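Local structure of Eps1p (Saccharomyces cerevisiae, 4TW5) at residues Arg192-Asp197 and Asp263-Thr268; Asn252-Ser255 and Gly260-Asp263; Lys98-Thr103 and Glu108-Phe113. The protein belongs to the thioredoxin superfamily and folds into two thioredoxin-like domains joined in a single chain. One frame throughout, in Å; residues are numbered along the deposited sequence.

Interaction 1: Arg192-Asp197 and Asp263-Thr268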
loop_
_atom_site.group_PDB
_atom_site.type_symbol
_atom_site.label_atom_id
_atom_site.label_comp_id
_atom_site.label_asym_id
_atom_site.label_seq_id
_atom_site.Cartn_x
_atom_site.Cartn_y
_atom_site.Cartn_z
ATOM N N ARG A 192 -13.914 -27.548 -7.491
ATOM C CA ARG A 192 -14.763 -28.711 -7.331
ATOM C C ARG A 192 -13.938 -29.999 -7.398
ATOM O O ARG A 192 -14.195 -30.912 -6.662
ATOM C CB ARG A 192 -15.868 -28.713 -8.381
ATOM C CG ARG A 192 -17.007 -27.741 -8.038
ATOM C CD ARG A 192 -18.029 -27.551 -9.181
ATOM N NE ARG A 192 -18.664 -28.759 -9.724
ATOM C CZ ARG A 192 -19.597 -29.478 -9.103
ATOM N NH1 ARG A 192 -20.022 -29.129 -7.904
ATOM N NH2 ARG A 192 -20.125 -30.534 -9.700
ATOM N N GLN A 193 -12.942 -30.063 -8.263
ATOM C CA GLN A 193 -12.119 -31.258 -8.348
ATOM C C GLN A 193 -11.313 -31.476 -7.058
ATOM O O GLN A 193 -11.228 -32.594 -6.560
ATOM C CB GLN A 193 -11.196 -31.169 -9.571
ATOM C CG GLN A 193 -11.942 -31.300 -10.904
ATOM C CD GLN A 193 -10.997 -31.332 -12.091
ATOM O OE1 GLN A 193 -10.124 -30.488 -12.210
ATOM N NE2 GLN A 193 -11.166 -32.306 -12.971
ATOM N N LEU A 194 -10.791 -30.395 -6.479
ATOM C CA LEU A 194 -9.998 -30.496 -5.265
ATOM C C LEU A 194 -10.863 -30.816 -4.064
ATOM O O LEU A 194 -10.364 -31.305 -3.044
ATOM C CB LEU A 194 -9.209 -29.214 -5.003
ATOM C CG LEU A 194 -7.975 -29.092 -5.895
ATOM C CD1 LEU A 194 -7.196 -27.805 -5.600
ATOM C CD2 LEU A 194 -7.084 -30.322 -5.776
ATOM N N ALA A 195 -12.146 -30.506 -4.158
ATOM C CA ALA A 195 -13.051 -30.818 -3.070
ATOM C C ALA A 195 -13.183 -32.346 -2.822
ATOM O O ALA A 195 -13.400 -32.764 -1.695
ATOM C CB ALA A 195 -14.414 -30.205 -3.339
ATOM N N VAL A 196 -13.037 -33.156 -3.870
ATOM C CA VAL A 196 -13.060 -34.622 -3.758
ATOM C C VAL A 196 -11.907 -35.084 -2.893
ATOM O O VAL A 196 -12.028 -36.030 -2.111
ATOM C CB VAL A 196 -12.973 -35.316 -5.149
ATOM C CG1 VAL A 196 -12.611 -36.808 -5.021
ATOM C CG2 VAL A 196 -14.266 -35.141 -5.911
ATOM N N ASP A 197 -10.775 -34.404 -3.024
ATOM C CA ASP A 197 -9.606 -34.774 -2.243
ATOM C C ASP A 197 -9.557 -34.035 -0.938
ATOM O O ASP A 197 -8.552 -34.071 -0.237
ATOM C CB ASP A 197 -8.344 -34.511 -3.036
ATOM C CG ASP A 197 -8.192 -35.478 -4.178
ATOM O OD1 ASP A 197 -8.308 -36.705 -3.924
ATOM O OD2 ASP A 197 -7.996 -35.010 -5.322
ATOM N N ASP A 263 -3.095 -31.092 -9.667
ATOM C CA ASP A 263 -1.959 -31.953 -9.353
ATOM C C ASP A 263 -0.903 -31.237 -8.516
ATOM O O ASP A 263 -0.227 -31.868 -7.723
ATOM C CB ASP A 263 -1.373 -32.541 -10.635
ATOM C CG ASP A 263 -2.378 -33.445 -11.352
ATOM O OD1 ASP A 263 -3.273 -34.003 -10.653
ATOM O OD2 ASP A 263 -2.279 -33.601 -12.596
ATOM N N PHE A 264 -0.748 -29.930 -8.695
ATOM C CA PHE A 264 0.144 -29.176 -7.828
ATOM C C PHE A 264 -0.385 -29.195 -6.405
ATOM O O PHE A 264 0.348 -29.481 -5.459
ATOM C CB PHE A 264 0.297 -27.733 -8.308
ATOM C CG PHE A 264 0.982 -26.828 -7.319
ATOM C CD1 PHE A 264 2.367 -26.891 -7.125
ATOM C CD2 PHE A 264 0.253 -25.916 -6.597
ATOM C CE1 PHE A 264 3.012 -26.044 -6.241
ATOM C CE2 PHE A 264 0.870 -25.061 -5.699
ATOM C CZ PHE A 264 2.262 -25.120 -5.515
ATOM N N ALA A 265 -1.677 -28.940 -6.263
ATOM C CA ALA A 265 -2.307 -28.889 -4.946
ATOM C C ALA A 265 -2.238 -30.228 -4.227
ATOM O O ALA A 265 -2.403 -30.287 -3.024
ATOM C CB ALA A 265 -3.769 -28.444 -5.067
ATOM N N ARG A 266 -1.994 -31.292 -4.979
ATOM C CA ARG A 266 -2.023 -32.638 -4.446
ATOM C C ARG A 266 -0.639 -33.227 -4.201
ATOM O O ARG A 266 -0.528 -34.313 -3.670
ATOM C CB ARG A 266 -2.856 -33.527 -5.373
ATOM C CG ARG A 266 -4.313 -33.595 -4.944
ATOM C CD ARG A 266 -5.234 -34.015 -6.048
ATOM N NE ARG A 266 -4.618 -34.881 -7.047
ATOM C CZ ARG A 266 -4.523 -36.202 -6.984
ATOM N NH1 ARG A 266 -4.973 -36.879 -5.929
ATOM N NH2 ARG A 266 -3.956 -36.844 -7.987
ATOM N N ARG A 267 0.407 -32.491 -4.555
ATOM C CA ARG A 267 1.775 -32.943 -4.334
ATOM C C ARG A 267 2.101 -33.090 -2.852
ATOM O O ARG A 267 1.664 -32.276 -2.031
ATOM C CB ARG A 267 2.779 -31.941 -4.917
ATOM C CG ARG A 267 3.418 -32.202 -6.278
ATOM C CD ARG A 267 4.041 -30.876 -6.779
ATOM N NE ARG A 267 4.548 -30.896 -8.158
ATOM C CZ ARG A 267 4.268 -29.980 -9.094
ATOM N NH1 ARG A 267 3.431 -28.987 -8.833
ATOM N NH2 ARG A 267 4.801 -30.065 -10.310
ATOM N N THR A 268 2.838 -34.153 -2.520
ATOM C CA THR A 268 3.422 -34.339 -1.189
ATOM C C THR A 268 4.664 -33.444 -1.085
ATOM O O THR A 268 5.577 -33.552 -1.912
ATOM C CB THR A 268 3.820 -35.816 -0.910
ATOM O OG1 THR A 268 2.644 -36.625 -0.761
ATOM C CG2 THR A 268 4.712 -35.928 0.335
#
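Where Asp-197 meets Arg-266 it is a carbon, rather than a nitrogen, that comes closest to the carboxylate: CD of Arg-266 lies 3.0 Å from OD2 of Asp-197, while NH1 of Arg-266 stays 3.6 Å from the same oxygen. The pair is therefore a long salt bridge, one link in a network of Asp-197, Arg-266 and Asp-263 where the last turns of helix 180-196 and helix 259-265 come together, two helices of the second thioredoxin-like domain. The two side chains cross at about a right angle, and although the carboxylate and guanidinium planes differ by just 19°, the oxygen approaches the guanidinium obliquely. The arginine chain bends at chi3 (29°), and this turns its guanidinium aside from a straight course toward the carboxylate. Stronger partners hold both charges: Arg-116 NE binds OD2 of Asp-197, and Glu-102 OE1 binds NH2 of Arg-266, both from the first thioredoxin-like domain. Arg-116 also sets a like charge close to NH1 of Arg-266, which the surrounding carboxylates probably offset.

Below this polar end the helices touch through Leu-194 and Ala-265. With CG beside its backbone N (chi1 -77°), both methyls of Leu-194 end up against CB of Ala-265; CD2 reaches CD of Arg-266 at 4.1 Å, and both Leu-194 and Ala-265 rest on Leu-156 of strand 155-160. Asp-263 approaches the guanidinium in its plane, at the edge, with OD1 a long 3.9 Å from NE of Arg-266. The closest apolar approach is CD1 of Leu-194 to CB of Ala-265, at 3.5 Å.

Interaction 2: Asn252-Ser255 and Gly260-Asp263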
loop_
_atom_site.group_PDB
_atom_site.type_symbol
_atom_site.label_atom_id
_atom_site.label_comp_id
_atom_site.label_asym_id
_atom_site.label_seq_id
_atom_site.Cartn_x
_atom_site.Cartn_y
_atom_site.Cartn_z
ATOM N N ASN A 252 4.309 -23.781 -12.537
ATOM C CA ASN A 252 4.227 -23.799 -13.990
ATOM C C ASN A 252 3.588 -22.516 -14.547
ATOM O O ASN A 252 3.346 -21.548 -13.814
ATOM C CB ASN A 252 3.463 -25.031 -14.449
ATOM C CG ASN A 252 3.924 -26.286 -13.732
ATOM O OD1 ASN A 252 5.117 -26.457 -13.464
ATOM N ND2 ASN A 252 2.980 -27.152 -13.384
ATOM N N GLY A 253 3.377 -22.470 -15.852
ATOM C CA GLY A 253 2.833 -21.258 -16.439
ATOM C C GLY A 253 1.322 -21.179 -16.299
ATOM O O GLY A 253 0.687 -22.096 -15.770
ATOM N N TYR A 254 0.743 -20.084 -16.782
ATOM C CA TYR A 254 -0.705 -19.978 -16.875
ATOM C C TYR A 254 -1.233 -21.138 -17.700
ATOM O O TYR A 254 -0.593 -21.589 -18.642
ATOM C CB TYR A 254 -1.140 -18.654 -17.505
ATOM C CG TYR A 254 -2.649 -18.570 -17.763
ATOM C CD1 TYR A 254 -3.502 -18.003 -16.840
ATOM C CD2 TYR A 254 -3.199 -19.067 -18.930
ATOM C CE1 TYR A 254 -4.840 -17.929 -17.070
ATOM C CE2 TYR A 254 -4.535 -18.997 -19.166
ATOM C CZ TYR A 254 -5.353 -18.426 -18.233
ATOM O OH TYR A 254 -6.696 -18.355 -18.465
ATOM N N SER A 255 -2.413 -21.613 -17.338
ATOM C CA SER A 255 -3.094 -22.609 -18.144
ATOM C C SER A 255 -4.606 -22.390 -18.154
ATOM O O SER A 255 -5.165 -21.894 -17.188
ATOM C CB SER A 255 -2.773 -24.004 -17.607
ATOM O OG SER A 255 -3.344 -24.997 -18.424
ATOM N N GLY A 260 -3.054 -28.986 -14.206
ATOM C CA GLY A 260 -1.794 -28.589 -13.608
ATOM C C GLY A 260 -1.968 -28.088 -12.193
ATOM O O GLY A 260 -1.215 -28.478 -11.292
ATOM N N TYR A 261 -2.985 -27.259 -11.987
ATOM C CA TYR A 261 -3.274 -26.719 -10.666
ATOM C C TYR A 261 -3.739 -27.808 -9.655
ATOM O O TYR A 261 -3.319 -27.805 -8.495
ATOM C CB TYR A 261 -4.331 -25.615 -10.776
ATOM C CG TYR A 261 -3.911 -24.510 -11.731
ATOM C CD1 TYR A 261 -3.073 -23.499 -11.321
ATOM C CD2 TYR A 261 -4.343 -24.503 -13.043
ATOM C CE1 TYR A 261 -2.670 -22.522 -12.178
ATOM C CE2 TYR A 261 -3.945 -23.515 -13.911
ATOM C CZ TYR A 261 -3.104 -22.529 -13.470
ATOM O OH TYR A 261 -2.700 -21.531 -14.323
ATOM N N VAL A 262 -4.575 -28.743 -10.100
ATOM C CA VAL A 262 -5.080 -29.792 -9.213
ATOM C C VAL A 262 -3.919 -30.650 -8.725
ATOM O O VAL A 262 -3.745 -30.868 -7.519
ATOM C CB VAL A 262 -6.136 -30.684 -9.921
ATOM C CG1 VAL A 262 -6.419 -31.956 -9.109
ATOM C CG2 VAL A 262 -7.434 -29.912 -10.116
ATOM N N ASP A 263 -3.095 -31.092 -9.667
ATOM C CA ASP A 263 -1.959 -31.953 -9.353
ATOM C C ASP A 263 -0.903 -31.237 -8.516
ATOM O O ASP A 263 -0.227 -31.868 -7.723
ATOM C CB ASP A 263 -1.373 -32.541 -10.635
ATOM C CG ASP A 263 -2.378 -33.445 -11.352
ATOM O OD1 ASP A 263 -3.273 -34.003 -10.653
ATOM O OD2 ASP A 263 -2.279 -33.601 -12.596
HETATM O O HOH W 1 -3.268 -26.665 -15.840
#
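One direct hydrogen bond joins the two segments: the backbone N of Ser-255 donates to the phenol OH of Tyr-261 over 3.0 Å, distinctly bent at 140°. With chi1 at -56°, Tyr-261 sets CG beside its own backbone N, and from there the ring extends to the loop and delivers its hydroxyl to the main chain of Gly-253 to Ser-255.

A water makes a second, indirect link. It accepts from the N of Gly-260 at 2.8 Å, in the first turn of helix 259-265, and hydrogen-bonds to OG of Ser-255 at 3.1 Å. That serine oxygen also receives the N-H of Lys-257 in an ST turn, so the loop side chain serves two polar groups around the start of the helix.

The remaining contacts are van der Waals. CB of Ser-255 packs 3.9 Å from CE2 of Tyr-261, and the carbonyl O of Ser-255 sits at the edge of that ring, near its plane. At the hydroxyl end, CA of Tyr-254 comes within 3.6 Å of Tyr-261 OH.

Around this contact, Tyr-261 stacks on the ring of Tyr-250, just past strand 247-249, and meets Phe-183 edge-to-face. Tyr-254 hydrogen-bonds Glu-182 through its own OH, so the connection from edge strand 247-249 into the last helix, 259-265, of the second thioredoxin-like domain is drawn against helix 180-196, which Tyr-261 also touches at Ile-190.

Interaction 3: Lys98-Thr103 and Glu108-Phe113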
loop_
_atom_site.group_PDB
_atom_site.type_symbol
_atom_site.label_atom_id
_atom_site.label_comp_id
_atom_site.label_asym_id
_atom_site.label_seq_id
_atom_site.Cartn_x
_atom_site.Cartn_y
_atom_site.Cartn_z
ATOM N N LYS A 98 -6.998 -38.203 -21.709
ATOM C CA LYS A 98 -5.772 -38.102 -20.926
ATOM C C LYS A 98 -5.400 -39.438 -20.294
ATOM O O LYS A 98 -6.228 -40.338 -20.238
ATOM C CB LYS A 98 -5.949 -37.048 -19.834
ATOM C CG LYS A 98 -6.845 -37.529 -18.695
ATOM C CD LYS A 98 -6.919 -36.537 -17.548
ATOM C CE LYS A 98 -7.749 -35.331 -17.907
ATOM N NZ LYS A 98 -7.987 -34.517 -16.682
ATOM N N SER A 99 -4.163 -39.568 -19.818
ATOM C CA SER A 99 -3.736 -40.784 -19.109
ATOM C C SER A 99 -3.569 -40.523 -17.623
ATOM O O SER A 99 -3.243 -39.415 -17.218
ATOM C CB SER A 99 -2.420 -41.330 -19.681
ATOM O OG SER A 99 -2.579 -41.756 -21.028
ATOM N N PHE A 100 -3.755 -41.560 -16.819
ATOM C CA PHE A 100 -3.595 -41.464 -15.374
ATOM C C PHE A 100 -2.290 -42.141 -14.940
ATOM O O PHE A 100 -2.233 -43.356 -14.741
ATOM C CB PHE A 100 -4.806 -42.090 -14.678
ATOM C CG PHE A 100 -4.721 -42.107 -13.175
ATOM C CD1 PHE A 100 -4.896 -40.946 -12.443
ATOM C CD2 PHE A 100 -4.522 -43.294 -12.491
ATOM C CE1 PHE A 100 -4.846 -40.969 -11.051
ATOM C CE2 PHE A 100 -4.475 -43.320 -11.106
ATOM C CZ PHE A 100 -4.634 -42.163 -10.386
ATOM N N THR A 101 -1.245 -41.333 -14.800
ATOM C CA THR A 101 0.105 -41.827 -14.560
ATOM C C THR A 101 0.450 -41.867 -13.086
ATOM O O THR A 101 1.510 -42.355 -12.700
ATOM C CB THR A 101 1.129 -40.951 -15.252
ATOM O OG1 THR A 101 1.114 -39.657 -14.642
ATOM C CG2 THR A 101 0.804 -40.827 -16.730
ATOM N N GLU A 102 -0.440 -41.331 -12.270
ATOM C CA GLU A 102 -0.204 -41.228 -10.840
ATOM C C GLU A 102 0.112 -42.589 -10.228
ATOM O O GLU A 102 -0.510 -43.591 -10.574
ATOM C CB GLU A 102 -1.426 -40.599 -10.173
ATOM C CG GLU A 102 -1.420 -40.609 -8.665
ATOM C CD GLU A 102 -2.712 -40.054 -8.102
ATOM O OE1 GLU A 102 -3.286 -39.161 -8.750
ATOM O OE2 GLU A 102 -3.169 -40.529 -7.034
ATOM N N THR A 103 1.110 -42.625 -9.347
ATOM C CA THR A 103 1.512 -43.854 -8.653
ATOM C C THR A 103 1.676 -43.614 -7.146
ATOM O O THR A 103 1.976 -42.499 -6.725
ATOM C CB THR A 103 2.826 -44.420 -9.242
ATOM O OG1 THR A 103 3.759 -43.351 -9.433
ATOM C CG2 THR A 103 2.572 -45.085 -10.585
ATOM N N GLU A 108 -8.235 -46.416 -3.784
ATOM C CA GLU A 108 -8.459 -45.040 -3.382
ATOM C C GLU A 108 -8.103 -44.074 -4.532
ATOM O O GLU A 108 -8.892 -43.183 -4.872
ATOM C CB GLU A 108 -7.623 -44.704 -2.144
ATOM C CG GLU A 108 -8.088 -45.336 -0.839
ATOM C CD GLU A 108 -7.817 -46.839 -0.776
ATOM O OE1 GLU A 108 -6.876 -47.300 -1.455
ATOM O OE2 GLU A 108 -8.543 -47.558 -0.048
ATOM N N SER A 109 -6.936 -44.272 -5.144
ATOM C CA SER A 109 -6.473 -43.335 -6.167
ATOM C C SER A 109 -7.311 -43.385 -7.449
ATOM O O SER A 109 -7.524 -42.368 -8.087
ATOM C CB SER A 109 -5.015 -43.580 -6.515
ATOM O OG SER A 109 -4.870 -44.747 -7.289
ATOM N N LEU A 110 -7.774 -44.569 -7.827
ATOM C CA LEU A 110 -8.571 -44.717 -9.031
ATOM C C LEU A 110 -9.961 -44.151 -8.798
ATOM O O LEU A 110 -10.477 -43.424 -9.632
ATOM C CB LEU A 110 -8.653 -46.185 -9.451
ATOM C CG LEU A 110 -7.353 -46.736 -10.037
ATOM C CD1 LEU A 110 -7.489 -48.214 -10.400
ATOM C CD2 LEU A 110 -6.966 -45.905 -11.260
ATOM N N ILE A 111 -10.556 -44.463 -7.651
ATOM C CA ILE A 111 -11.856 -43.892 -7.323
ATOM C C ILE A 111 -11.808 -42.358 -7.324
ATOM O O ILE A 111 -12.684 -41.719 -7.902
ATOM C CB ILE A 111 -12.376 -44.382 -5.967
ATOM C CG1 ILE A 111 -12.577 -45.895 -5.991
ATOM C CG2 ILE A 111 -13.712 -43.721 -5.609
ATOM C CD1 ILE A 111 -13.399 -46.395 -7.140
ATOM N N ALA A 112 -10.791 -41.783 -6.689
ATOM C CA ALA A 112 -10.665 -40.331 -6.567
ATOM C C ALA A 112 -10.572 -39.702 -7.950
ATOM O O ALA A 112 -11.209 -38.700 -8.230
ATOM C CB ALA A 112 -9.450 -39.959 -5.705
ATOM N N PHE A 113 -9.776 -40.324 -8.806
ATOM C CA PHE A 113 -9.616 -39.917 -10.186
ATOM C C PHE A 113 -10.907 -39.955 -10.976
ATOM O O PHE A 113 -11.161 -39.060 -11.774
ATOM C CB PHE A 113 -8.567 -40.786 -10.874
ATOM C CG PHE A 113 -8.414 -40.510 -12.337
ATOM C CD1 PHE A 113 -7.926 -39.302 -12.782
ATOM C CD2 PHE A 113 -8.745 -41.478 -13.266
ATOM C CE1 PHE A 113 -7.784 -39.062 -14.140
ATOM C CE2 PHE A 113 -8.600 -41.251 -14.616
ATOM C CZ PHE A 113 -8.118 -40.042 -15.059
HETATM O O HOH W 2 -6.194 -39.772 -7.675
#
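Phe-100 and Phe-113 bury the most surface here, in an offset stack with ring centroids 4.5 Å apart and planes tilted by 30°. The side chains slide past each other in opposite directions, so each ring meets the CB of its partner: CB of Phe-100 stands over the face of the Phe-113 ring, 4.0 Å from its centroid and 18° off the normal, while CB of Phe-113 lies off-centre above the Phe-100 ring. These are two reciprocal CH-pi contacts. Both residues hold CG opposite the backbone N (chi1 177° for Phe-100), which sends each ring across the gap between loop and helix. The closest approach is CD1 to CD1, 3.5 Å, between Phe-100 and Phe-113. Farther along the Phe-100 ring, CE2 meets the CD2 methyl of Leu-110 at 3.6 Å. At the edge of the Phe-113 ring, near its plane, lies CD of Lys-98, whose NZ is committed to salt bridges with Glu-117 and Asp-259.

Ser-109 brings OG, hydrogen-bonded to the N of Thr-106, near the Phe-100 ring. Its carbonyl O lies 3.7 Å from CZ of Phe-100, accepts the helical N-H of Phe-113, and also accepts a hydrogen bond from a water at 2.9 Å. The same water reaches OE1 of Glu-102 at 3.2 Å, although more acceptors surround it than it has protons. The extended Glu-102 chain brings OE2 within 3.6 Å of CB of Ser-109; its OE1 has a stronger partner in Arg-266.

Leu-110 continues onto Trp-47 and Thr-50 of helix 44-53. Strand 95-99, at the rim of the four-stranded sheet, thus runs through a short connection into a final helix packed back upon it, as is characteristic of the C-terminal end of the thioredoxin fold.

Interaction 3 comes first along the chain and closes before the other two open; it belongs to the first thioredoxin-like domain, with its own four-stranded sheet. Interactions 1 and 2 lie in the second thioredoxin-like domain and both use helix 259-265, sharing Asp-263. Their centres are about 12 Å apart, and Val-262 packs against Gln-193 and Leu-194 between them. The centre of interaction 3 is also about 12 Å from that of interaction 1, but about 17 Å from interaction 2, which it does not touch. The salt bridge of Arg-266 with Glu-102 and the packing of Asp-197 and Val-196 on Ala-112 place interaction 1 at the junction of the two domains.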